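PDB 4Z80: EGF family domain-containing protein from Toxoplasma gondii, which probably acts at the moving junction of host-cell invasion, where this AMA-type surface antigen binds a segment of its RON2-like partner. Local coordinates for residues 279-284 with 329-334; 320-325 with 450-455; 158-163 with 189-194; 166-171 with 185-190. One frame throughout, in Å; residues are numbered along the deposited sequence. Where two conformers were deposited one is given.

Contact 1. Residues 279-284 with 329-334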
# COMPACT_ATOMS: atom_id res chain seq x y z
N PRO A 279 0.88 -2.62 -3.55
CA PRO A 279 0.68 -1.65 -2.48
C PRO A 279 1.22 -2.19 -1.16
O PRO A 279 1.59 -3.36 -1.06
CB PRO A 279 -0.85 -1.49 -2.46
CG PRO A 279 -1.37 -2.80 -2.87
CD PRO A 279 -0.35 -3.37 -3.85
N ALA A 280 1.27 -1.33 -0.15
CA ALA A 280 1.84 -1.71 1.13
C ALA A 280 1.16 -0.98 2.27
O ALA A 280 0.55 0.08 2.08
CB ALA A 280 3.34 -1.43 1.15
N MET A 281 1.26 -1.57 3.46
CA MET A 281 0.85 -0.94 4.71
C MET A 281 2.08 -0.53 5.51
O MET A 281 2.96 -1.35 5.75
CB MET A 281 0.01 -1.90 5.54
CG MET A 281 -1.30 -2.33 4.90
SD MET A 281 -2.41 -0.95 4.55
CE MET A 281 -2.56 -0.22 6.17
N PHE A 282 2.14 0.74 5.91
CA PHE A 282 3.17 1.21 6.82
C PHE A 282 2.56 1.52 8.18
O PHE A 282 1.49 2.11 8.27
CB PHE A 282 3.85 2.45 6.25
CG PHE A 282 5.02 2.93 7.06
CD1 PHE A 282 6.20 2.20 7.07
CD2 PHE A 282 4.96 4.10 7.78
CE1 PHE A 282 7.29 2.63 7.81
CE2 PHE A 282 6.05 4.54 8.53
CZ PHE A 282 7.22 3.80 8.53
N ASP A 283 3.25 1.08 9.24
CA ASP A 283 2.83 1.35 10.60
C ASP A 283 3.72 2.45 11.19
O ASP A 283 4.92 2.23 11.42
CB ASP A 283 2.90 0.06 11.42
CG ASP A 283 2.28 0.20 12.80
OD1 ASP A 283 2.34 1.29 13.40
OD2 ASP A 283 1.75 -0.81 13.31
N MET A 284 3.15 3.64 11.40
CA MET A 284 3.91 4.80 11.88
C MET A 284 4.50 4.57 13.25
O MET A 284 5.50 5.19 13.61
CB MET A 284 3.02 6.05 11.93
CG MET A 284 2.43 6.50 10.61
SD MET A 284 3.61 7.23 9.46
CE MET A 284 4.06 8.72 10.34
N MET A 329 -1.79 3.52 10.90
CA MET A 329 -1.60 2.78 9.66
C MET A 329 -1.67 3.70 8.46
O MET A 329 -2.36 4.71 8.47
CB MET A 329 -2.65 1.67 9.53
CG MET A 329 -2.63 0.64 10.64
SD MET A 329 -0.99 -0.05 10.98
CE MET A 329 -0.55 -0.69 9.38
N VAL A 330 -0.93 3.33 7.42
CA VAL A 330 -0.87 4.09 6.18
C VAL A 330 -0.94 3.15 5.00
O VAL A 330 -0.15 2.21 4.91
CB VAL A 330 0.43 4.92 6.08
CG1 VAL A 330 0.30 5.99 5.03
CG2 VAL A 330 0.82 5.54 7.42
N TYR A 331 -1.89 3.39 4.10
CA TYR A 331 -1.98 2.67 2.84
C TYR A 331 -1.13 3.39 1.81
O TYR A 331 -1.37 4.55 1.50
CB TYR A 331 -3.45 2.56 2.39
CG TYR A 331 -3.67 1.66 1.18
CD1 TYR A 331 -3.58 2.17 -0.11
CD2 TYR A 331 -3.96 0.31 1.33
CE1 TYR A 331 -3.78 1.35 -1.22
CE2 TYR A 331 -4.16 -0.51 0.23
CZ TYR A 331 -4.06 0.01 -1.04
OH TYR A 331 -4.25 -0.82 -2.13
N VAL A 332 -0.14 2.69 1.29
CA VAL A 332 0.89 3.26 0.44
C VAL A 332 0.93 2.53 -0.89
O VAL A 332 1.10 1.32 -0.91
CB VAL A 332 2.27 3.13 1.13
CG1 VAL A 332 3.39 3.61 0.25
CG2 VAL A 332 2.26 3.89 2.46
N THR A 333 0.79 3.24 -2.00
CA THR A 333 0.96 2.59 -3.29
C THR A 333 2.43 2.57 -3.70
O THR A 333 3.27 3.32 -3.18
CB THR A 333 0.13 3.26 -4.40
OG1 THR A 333 0.71 4.52 -4.76
CG2 THR A 333 -1.31 3.47 -3.94
N SER A 334 2.74 1.69 -4.64
CA SER A 334 4.10 1.51 -5.12
C SER A 334 4.62 2.80 -5.74
O SER A 334 5.82 3.07 -5.72
CB SER A 334 4.14 0.36 -6.13
OG SER A 334 5.47 -0.05 -6.43
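Strands 280-283 and 329-332 run antiparallel, their axes 4.7 Å apart at the closest and their directions 151° apart, as the two inner strands of a four-stranded sheet in the apical membrane antigen fold. Two hydrogen-bonded pairs, Ala-280 with Val-332 and Phe-282 with Val-330, supply four backbone bonds. The straightest is Phe-282 N to Val-330 O (2.9 Å, 165° at the hydrogen); its return bond, Val-330 N to Phe-282 O, is as short but bends to 132°. Val-330 O, which accepts from Phe-282 N, is also approached by Met-281 CA at 3.3 Å, a CA-H...O contact.

Two methionines dominate the face carrying Met-281, Asp-283, Met-329 and Tyr-331. Both have CG anti to the carbonyl carbon and bend again at chi2 and chi3, so each curls back over the strands. They cross at about a right angle, and the methyls meet tip to tip, CE of Met-281 to CE of Met-329 at 3.8 Å. The sulfur of Met-281 approaches Tyr-331 CD2 obliquely at 3.8 Å, a Met-aromatic contact, while Pro-279 CB packs 3.5 Å from Tyr-331 OH. On the other face, small Ala-280 and the branched Val-330 and Val-332 keep a low profile where Pro-252 and Ser-256 of helix 252-262 lie against Phe-282 and Val-332.

Asp-283 marks the polar end: its OD1 is held by Ser-285 and Asn-328, while OD2 rests 3.7 Å from Met-329 SD. Four backbone bonds thus join the strands, with largely apolar side chains on both faces, methionines that mould to their neighbours, and the one carboxylate at the strand end.

Contact 2. Residues 320-325 with 450-455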
# COMPACT_ATOMS: atom_id res chain seq x y z
N PRO A 320 -12.19 -0.51 2.10
CA PRO A 320 -11.33 0.33 2.93
C PRO A 320 -12.08 0.91 4.11
O PRO A 320 -13.26 1.24 3.99
CB PRO A 320 -10.89 1.45 1.97
CG PRO A 320 -11.32 1.01 0.60
CD PRO A 320 -12.50 0.14 0.82
N MET A 321 -11.40 1.02 5.24
CA MET A 321 -11.97 1.60 6.44
C MET A 321 -10.95 2.45 7.16
O MET A 321 -9.75 2.14 7.14
CB MET A 321 -12.49 0.54 7.41
CG MET A 321 -13.73 -0.20 6.98
SD MET A 321 -14.27 -1.38 8.24
CE MET A 321 -14.73 -0.31 9.58
N LYS A 322 -11.42 3.52 7.78
CA LYS A 322 -10.63 4.28 8.74
C LYS A 322 -11.36 4.34 10.06
O LYS A 322 -12.58 4.52 10.09
CB LYS A 322 -10.38 5.71 8.26
CG LYS A 322 -9.64 5.80 6.95
CD LYS A 322 -9.24 7.23 6.61
CE LYS A 322 -8.49 7.27 5.31
NZ LYS A 322 -8.05 8.65 4.97
N THR A 323 -10.62 4.22 11.16
CA THR A 323 -11.17 4.40 12.50
C THR A 323 -10.16 5.19 13.30
O THR A 323 -9.01 5.32 12.88
CB THR A 323 -11.44 3.06 13.21
OG1 THR A 323 -10.20 2.36 13.37
CG2 THR A 323 -12.40 2.22 12.41
N ALA A 324 -10.56 5.72 14.45
CA ALA A 324 -9.60 6.42 15.28
C ALA A 324 -8.40 5.51 15.55
O ALA A 324 -7.24 5.93 15.46
CB ALA A 324 -10.24 6.87 16.58
N ALA A 325 -8.68 4.24 15.85
CA ALA A 325 -7.64 3.29 16.21
C ALA A 325 -6.72 2.92 15.04
O ALA A 325 -5.60 2.46 15.27
CB ALA A 325 -8.27 2.03 16.78
N SER A 450 -6.58 12.09 5.33
CA SER A 450 -6.22 12.24 6.75
C SER A 450 -6.64 11.03 7.58
O SER A 450 -7.64 10.36 7.27
CB SER A 450 -6.90 13.47 7.36
OG SER A 450 -6.70 14.65 6.60
N ALA A 451 -5.91 10.77 8.66
CA ALA A 451 -6.44 9.90 9.71
C ALA A 451 -7.67 10.57 10.34
O ALA A 451 -7.86 11.78 10.20
CB ALA A 451 -5.38 9.60 10.75
N VAL A 452 -8.50 9.79 11.03
CA VAL A 452 -9.78 10.30 11.53
C VAL A 452 -9.90 10.40 13.04
O VAL A 452 -10.99 10.66 13.54
CB VAL A 452 -10.97 9.45 11.00
CG1 VAL A 452 -10.97 9.42 9.48
CG2 VAL A 452 -10.95 8.03 11.56
N ASP A 453 -8.81 10.22 13.78
CA ASP A 453 -8.83 10.38 15.23
C ASP A 453 -8.73 11.85 15.61
O ASP A 453 -7.69 12.47 15.41
CB ASP A 453 -7.68 9.59 15.86
CG ASP A 453 -7.76 9.55 17.38
OD1 ASP A 453 -8.62 10.23 17.98
OD2 ASP A 453 -6.94 8.83 17.98
N PRO A 454 -9.81 12.44 16.15
CA PRO A 454 -9.69 13.86 16.48
C PRO A 454 -8.69 14.13 17.61
O PRO A 454 -8.21 15.26 17.73
CB PRO A 454 -11.12 14.23 16.92
CG PRO A 454 -11.75 12.96 17.32
CD PRO A 454 -11.15 11.90 16.44
N SER A 455 -8.35 13.11 18.40
CA SER A 455 -7.50 13.32 19.57
C SER A 455 -6.03 13.50 19.20
O SER A 455 -5.23 13.91 20.04
CB SER A 455 -7.65 12.15 20.55
OG SER A 455 -7.00 10.98 20.10
O HOH W 1 -7.60 6.85 11.06
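Segments 320-325 and 450-455 meet as loop against loop, nearest at Ala-324 and Asp-453, whose CA atoms are 4.0 Å apart, and no backbone hydrogen bond joins them directly. The first leaves strand 318-321 of the apical membrane antigen fold; the second follows strand 443-447, at the edge of a second, separate four-stranded sheet far along the chain, and includes an Asx turn at Asp-453. Helix 378-387 borders both.

Lys-322 carries the polar part. With CG anti to the carbonyl carbon and every later torsion extended, its chain crosses Val-452 obliquely, CB lying 3.9 Å from Val-452 CG1, and delivers NZ to Ser-450 O at 2.9 Å. The ammonium stands above that carbonyl plane, 46° out of it. Asn-97 OD1 and Ser-448 O also accept from NZ, and Phe-386 adds a cation-pi contact, so a buried charge is met by oxygens and a ring. A long, straight lysine suits this place because its methylenes can lie on valine while its tip reaches the carbonyls.

Val-452 is turned so that CG2 occupies the crowded position between its backbone N and carbonyl carbon, pressing to 3.4 Å from Thr-323 C. Beside it a water bridges the main chains, donating to Thr-323 O and accepting from Val-452 N. Ala-324, small enough to let the loops close up, places CB 3.7 Å from Asp-453 CG. That aspartate is held by its own loop: OD1 accepts from both Ser-455 N and Ser-455 OG, the hydroxyl at 2.8 Å, each donor coming from above the carboxylate plane.

Contact 3. Residues 158-163 with 189-194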
# COMPACT_ATOMS: atom_id res chain seq x y z
N LEU A 158 12.61 -18.10 -2.79
CA LEU A 158 14.01 -18.52 -2.97
C LEU A 158 14.86 -17.99 -1.81
O LEU A 158 14.36 -17.30 -0.94
CB LEU A 158 14.57 -18.06 -4.32
CG LEU A 158 13.73 -18.49 -5.53
CD1 LEU A 158 14.31 -17.95 -6.83
CD2 LEU A 158 13.58 -20.00 -5.60
N THR A 159 16.14 -18.33 -1.77
CA THR A 159 16.95 -17.93 -0.62
C THR A 159 17.16 -16.42 -0.56
O THR A 159 17.31 -15.85 0.52
CB THR A 159 18.34 -18.62 -0.61
OG1 THR A 159 19.01 -18.40 -1.86
CG2 THR A 159 18.19 -20.11 -0.37
N HIS A 160 17.19 -15.77 -1.72
CA HIS A 160 17.45 -14.34 -1.78
C HIS A 160 17.06 -13.80 -3.15
O HIS A 160 16.84 -14.56 -4.09
CB HIS A 160 18.93 -14.05 -1.49
CG HIS A 160 19.87 -14.66 -2.49
ND1 HIS A 160 20.18 -16.00 -2.50
CD2 HIS A 160 20.55 -14.10 -3.52
CE1 HIS A 160 21.01 -16.25 -3.50
NE2 HIS A 160 21.25 -15.11 -4.14
N CYS A 161 16.96 -12.48 -3.22
CA CYS A 161 16.58 -11.78 -4.43
C CYS A 161 17.60 -10.67 -4.72
O CYS A 161 17.89 -9.87 -3.83
CB CYS A 161 15.18 -11.20 -4.29
SG CYS A 161 14.68 -10.28 -5.75
N PRO A 162 18.14 -10.62 -5.95
CA PRO A 162 17.93 -11.51 -7.09
C PRO A 162 18.63 -12.85 -6.87
O PRO A 162 19.80 -12.85 -6.50
CB PRO A 162 18.56 -10.75 -8.26
CG PRO A 162 19.63 -9.94 -7.62
CD PRO A 162 19.09 -9.53 -6.28
N TYR A 163 17.93 -13.96 -7.08
CA TYR A 163 18.51 -15.26 -6.75
C TYR A 163 19.70 -15.60 -7.67
O TYR A 163 20.66 -16.23 -7.23
CB TYR A 163 17.47 -16.38 -6.82
CG TYR A 163 18.11 -17.75 -6.64
CD1 TYR A 163 18.46 -18.21 -5.37
CD2 TYR A 163 18.41 -18.55 -7.73
CE1 TYR A 163 19.06 -19.44 -5.19
CE2 TYR A 163 19.02 -19.78 -7.56
CZ TYR A 163 19.34 -20.22 -6.30
OH TYR A 163 19.95 -21.45 -6.15
N SER A 189 25.20 -7.56 -6.03
CA SER A 189 26.25 -7.39 -5.04
C SER A 189 25.71 -7.19 -3.63
O SER A 189 26.45 -7.33 -2.66
CB SER A 189 27.13 -6.20 -5.43
OG SER A 189 26.37 -5.02 -5.54
N ASN A 190 24.43 -6.87 -3.52
CA ASN A 190 23.79 -6.68 -2.22
C ASN A 190 22.36 -7.22 -2.25
O ASN A 190 21.40 -6.46 -2.30
CB ASN A 190 23.80 -5.21 -1.83
CG ASN A 190 23.35 -4.99 -0.40
OD1 ASN A 190 23.50 -5.86 0.46
ND2 ASN A 190 22.81 -3.80 -0.12
N PRO A 191 22.22 -8.55 -2.23
CA PRO A 191 20.87 -9.11 -2.39
C PRO A 191 20.03 -9.00 -1.12
O PRO A 191 20.54 -8.85 -0.01
CB PRO A 191 21.13 -10.57 -2.75
CG PRO A 191 22.46 -10.88 -2.17
CD PRO A 191 23.25 -9.60 -2.21
N LEU A 192 18.72 -9.07 -1.32
CA LEU A 192 17.76 -9.07 -0.23
C LEU A 192 17.58 -10.51 0.23
O LEU A 192 17.17 -11.36 -0.56
CB LEU A 192 16.44 -8.47 -0.69
CG LEU A 192 15.34 -8.24 0.34
CD1 LEU A 192 15.79 -7.33 1.47
CD2 LEU A 192 14.11 -7.68 -0.37
N ARG A 193 17.89 -10.78 1.49
CA ARG A 193 17.94 -12.16 1.98
C ARG A 193 16.62 -12.63 2.59
O ARG A 193 16.04 -11.95 3.44
CB ARG A 193 19.03 -12.31 3.04
CG ARG A 193 20.41 -11.84 2.61
CD ARG A 193 21.19 -12.92 1.88
NE ARG A 193 22.56 -12.48 1.62
CZ ARG A 193 23.33 -12.98 0.66
NH1 ARG A 193 22.89 -13.94 -0.13
NH2 ARG A 193 24.56 -12.50 0.50
N PHE A 194 16.18 -13.81 2.18
CA PHE A 194 15.05 -14.49 2.81
C PHE A 194 15.60 -15.55 3.74
O PHE A 194 15.38 -15.50 4.95
CB PHE A 194 14.13 -15.11 1.74
CG PHE A 194 12.90 -15.80 2.29
CD1 PHE A 194 12.33 -15.45 3.51
CD2 PHE A 194 12.31 -16.82 1.56
CE1 PHE A 194 11.20 -16.10 3.97
CE2 PHE A 194 11.17 -17.47 2.02
CZ PHE A 194 10.62 -17.11 3.22
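His-160 lies in a short antiparallel pairing of strands 160-161 and 192-193, opposite Arg-193 in a non-hydrogen-bonded pair with CA atoms 4.4 Å apart. From its CB, 3.3 Å from Leu-192 O, the side chain takes the crowded position between backbone N and carbonyl carbon (chi1 63°). CG lies under Arg-193 NH1, which stands 3.9 Å from it over one ring face; Tyr-163 CA lies against the opposite face. CD2 touches Pro-191 CB at 3.7 Å. At the other side of the ring, ND1 and Thr-159 OG1 share a hydrogen bond of 2.7 Å, fixing the ring's rotation. The nearby guanidinium might disfavour a protonated imidazole. Proline suits position 191, since its CG lies over the centre of one guanidinium face.

The neighbouring pair, Cys-161 and Leu-192, is joined by two in-plane backbone bonds, and Phe-194 N adds a third to Thr-159 O, from above its carbonyl plane. A cis peptide turns the chain at Pro-162. Leu-158, Thr-159, Tyr-163 and Phe-194 all touch the bound peptide chain, so this short antiparallel two-strand pairing, anchored through Cys-161 to Cys-265, lies beside the peptide, consistent with a place in the wall of the RON2-binding groove of AMA proteins.

Contact 4. Residues 166-171 with 185-190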
# COMPACT_ATOMS: atom_id res chain seq x y z
N ASN A 166 20.79 -13.58 -13.77
CA ASN A 166 19.84 -13.39 -14.86
C ASN A 166 18.60 -12.64 -14.40
O ASN A 166 18.05 -11.83 -15.14
CB ASN A 166 19.46 -14.74 -15.47
CG ASN A 166 20.63 -15.41 -16.16
OD1 ASN A 166 21.73 -14.87 -16.19
ND2 ASN A 166 20.39 -16.59 -16.70
N VAL A 167 18.16 -12.91 -13.17
CA VAL A 167 17.07 -12.14 -12.58
C VAL A 167 17.47 -10.67 -12.60
O VAL A 167 16.71 -9.81 -13.05
CB VAL A 167 16.77 -12.59 -11.12
CG1 VAL A 167 15.75 -11.66 -10.45
CG2 VAL A 167 16.26 -14.02 -11.08
N TYR A 168 18.68 -10.38 -12.13
CA TYR A 168 19.15 -9.00 -12.05
C TYR A 168 19.36 -8.37 -13.42
O TYR A 168 18.92 -7.25 -13.66
CB TYR A 168 20.45 -8.91 -11.25
CG TYR A 168 20.83 -7.47 -10.98
CD1 TYR A 168 20.05 -6.69 -10.14
CD2 TYR A 168 21.93 -6.89 -11.59
CE1 TYR A 168 20.36 -5.37 -9.90
CE2 TYR A 168 22.26 -5.57 -11.34
CZ TYR A 168 21.47 -4.81 -10.50
OH TYR A 168 21.77 -3.49 -10.24
N ARG A 169 20.01 -9.08 -14.33
CA ARG A 169 20.44 -8.45 -15.57
C ARG A 169 19.38 -8.49 -16.69
O ARG A 169 19.36 -7.59 -17.53
CB ARG A 169 21.75 -9.08 -16.04
CG ARG A 169 22.94 -8.59 -15.22
CD ARG A 169 24.20 -9.45 -15.32
NE ARG A 169 24.21 -10.36 -16.47
CZ ARG A 169 25.23 -11.17 -16.75
NH1 ARG A 169 25.16 -11.97 -17.81
NH2 ARG A 169 26.31 -11.18 -15.98
N GLN A 170 18.50 -9.49 -16.67
CA GLN A 170 17.50 -9.65 -17.72
C GLN A 170 16.13 -9.08 -17.34
O GLN A 170 15.33 -8.74 -18.21
CB GLN A 170 17.29 -11.12 -18.10
CG GLN A 170 18.50 -12.02 -17.97
CD GLN A 170 19.22 -12.21 -19.26
OE1 GLN A 170 19.46 -11.25 -20.00
NE2 GLN A 170 19.57 -13.45 -19.56
N ASP A 171 15.84 -9.05 -16.04
CA ASP A 171 14.54 -8.55 -15.57
C ASP A 171 14.65 -7.21 -14.87
O ASP A 171 13.91 -6.29 -15.19
CB ASP A 171 13.86 -9.56 -14.64
CG ASP A 171 13.12 -10.66 -15.39
OD1 ASP A 171 12.95 -10.56 -16.62
OD2 ASP A 171 12.69 -11.63 -14.74
N PHE A 185 19.51 -2.29 -2.31
CA PHE A 185 19.38 -3.32 -1.29
C PHE A 185 18.84 -4.61 -1.91
O PHE A 185 18.53 -5.57 -1.20
CB PHE A 185 18.44 -2.86 -0.18
CG PHE A 185 17.09 -2.44 -0.69
CD1 PHE A 185 16.88 -1.14 -1.13
CD2 PHE A 185 16.06 -3.35 -0.78
CE1 PHE A 185 15.65 -0.76 -1.62
CE2 PHE A 185 14.83 -2.98 -1.28
CZ PHE A 185 14.62 -1.67 -1.70
N VAL A 186 18.71 -4.63 -3.23
CA VAL A 186 18.25 -5.83 -3.92
C VAL A 186 18.97 -5.92 -5.28
O VAL A 186 18.36 -5.86 -6.34
CB VAL A 186 16.69 -5.82 -4.04
CG1 VAL A 186 16.18 -4.58 -4.75
CG2 VAL A 186 16.16 -7.09 -4.66
N THR A 187 20.29 -6.07 -5.21
CA THR A 187 21.12 -6.19 -6.40
C THR A 187 22.00 -7.44 -6.33
O THR A 187 22.02 -8.12 -5.31
CB THR A 187 22.04 -4.98 -6.59
OG1 THR A 187 23.01 -4.96 -5.53
CG2 THR A 187 21.23 -3.68 -6.55
N GLU A 188 22.71 -7.71 -7.42
CA GLU A 188 23.70 -8.78 -7.47
C GLU A 188 24.66 -8.75 -6.29
O GLU A 188 24.91 -9.76 -5.64
CB GLU A 188 24.53 -8.68 -8.74
CG GLU A 188 24.06 -9.52 -9.89
CD GLU A 188 25.03 -9.47 -11.05
OE1 GLU A 188 26.23 -9.78 -10.83
OE2 GLU A 188 24.62 -9.11 -12.17
N SER A 189 25.20 -7.56 -6.03
CA SER A 189 26.25 -7.39 -5.04
C SER A 189 25.71 -7.19 -3.63
O SER A 189 26.45 -7.33 -2.66
CB SER A 189 27.13 -6.20 -5.43
OG SER A 189 26.37 -5.02 -5.54
N ASN A 190 24.43 -6.87 -3.52
CA ASN A 190 23.79 -6.68 -2.22
C ASN A 190 22.36 -7.22 -2.25
O ASN A 190 21.40 -6.46 -2.30
CB ASN A 190 23.80 -5.21 -1.83
CG ASN A 190 23.35 -4.99 -0.40
OD1 ASN A 190 23.50 -5.86 0.46
ND2 ASN A 190 22.81 -3.80 -0.12
O HOH W 2 26.94 -10.65 -13.42
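A classic beta bulge, Val-186 and Thr-187 facing Asn-190, shapes the loop that packs beside helix 165-172, in a part of the chain where that helix also meets the bound peptide. Thr-187 OG1 accepts from Asn-190 N at 3.1 Å, an ST motif that holds the loop's turn. On the helix, residues 167-171 make a wider pi-type turn.

Tyr-168 is the residue that joins the two. Its CG is anti to the backbone N (chi1 -171°), which sends the ring out alongside Thr-187, and CE1 comes to 3.7 Å from Thr-187 CB. The phenol oxygen ends near Thr-187 CG2. Glu-188 N stands 3.9 Å above the ring, over its centre, so the loop's main chain rides on one aromatic face; a flat, broad side chain suits such a seat. The Glu-188 side chain then crosses the ring at about a right angle, its carboxylate plane 88° to the ring, with OE2 3.5 Å from Tyr-168 CD2.

Arg-169 supplies the charged margin. CG is anti to the carbonyl carbon and CD lies 3.2 Å from Glu-188 OE2; the bend at chi3 (17°) then sets the direction of NE and the guanidinium. The charged atoms themselves stay apart, Arg-169 NE being 4.5 Å from Glu-188 OE2, too far for a salt bridge. A water closes the gap instead, accepting from Arg-169 NH2 at 2.7 Å and donating to Glu-188 OE1. Both residues are exposed, so the opposite charges would be expected to attract only mildly through solvent, and the contact rests chiefly on the packing of Tyr-168 against Thr-187 and Glu-188, while the ST motif and bulge keep the loop in shape.

Contacts 3 and 4 form one neighbourhood, their centres 8 Å apart and Ser-189 and Asn-190 common to both; Pro-162 ties them, its CB 3.7 Å from Val-167 CG1 and its CD 3.4 Å from Thr-187 O. Each also touches the bound peptide, contact 3 through residues flanking its two short strands, contact 4 through helix 165-172. Contact 1 lies near the chain's centre, about 23 Å from contact 3 between centres, and neither it nor contact 2 touches the peptide. Contact 2 sits on the opposite side of the chain's centre from contacts 3 and 4, about 37 and 40 Å away between centres; its segments alternate with those of contact 1 along the chain, centres about 15 Å apart.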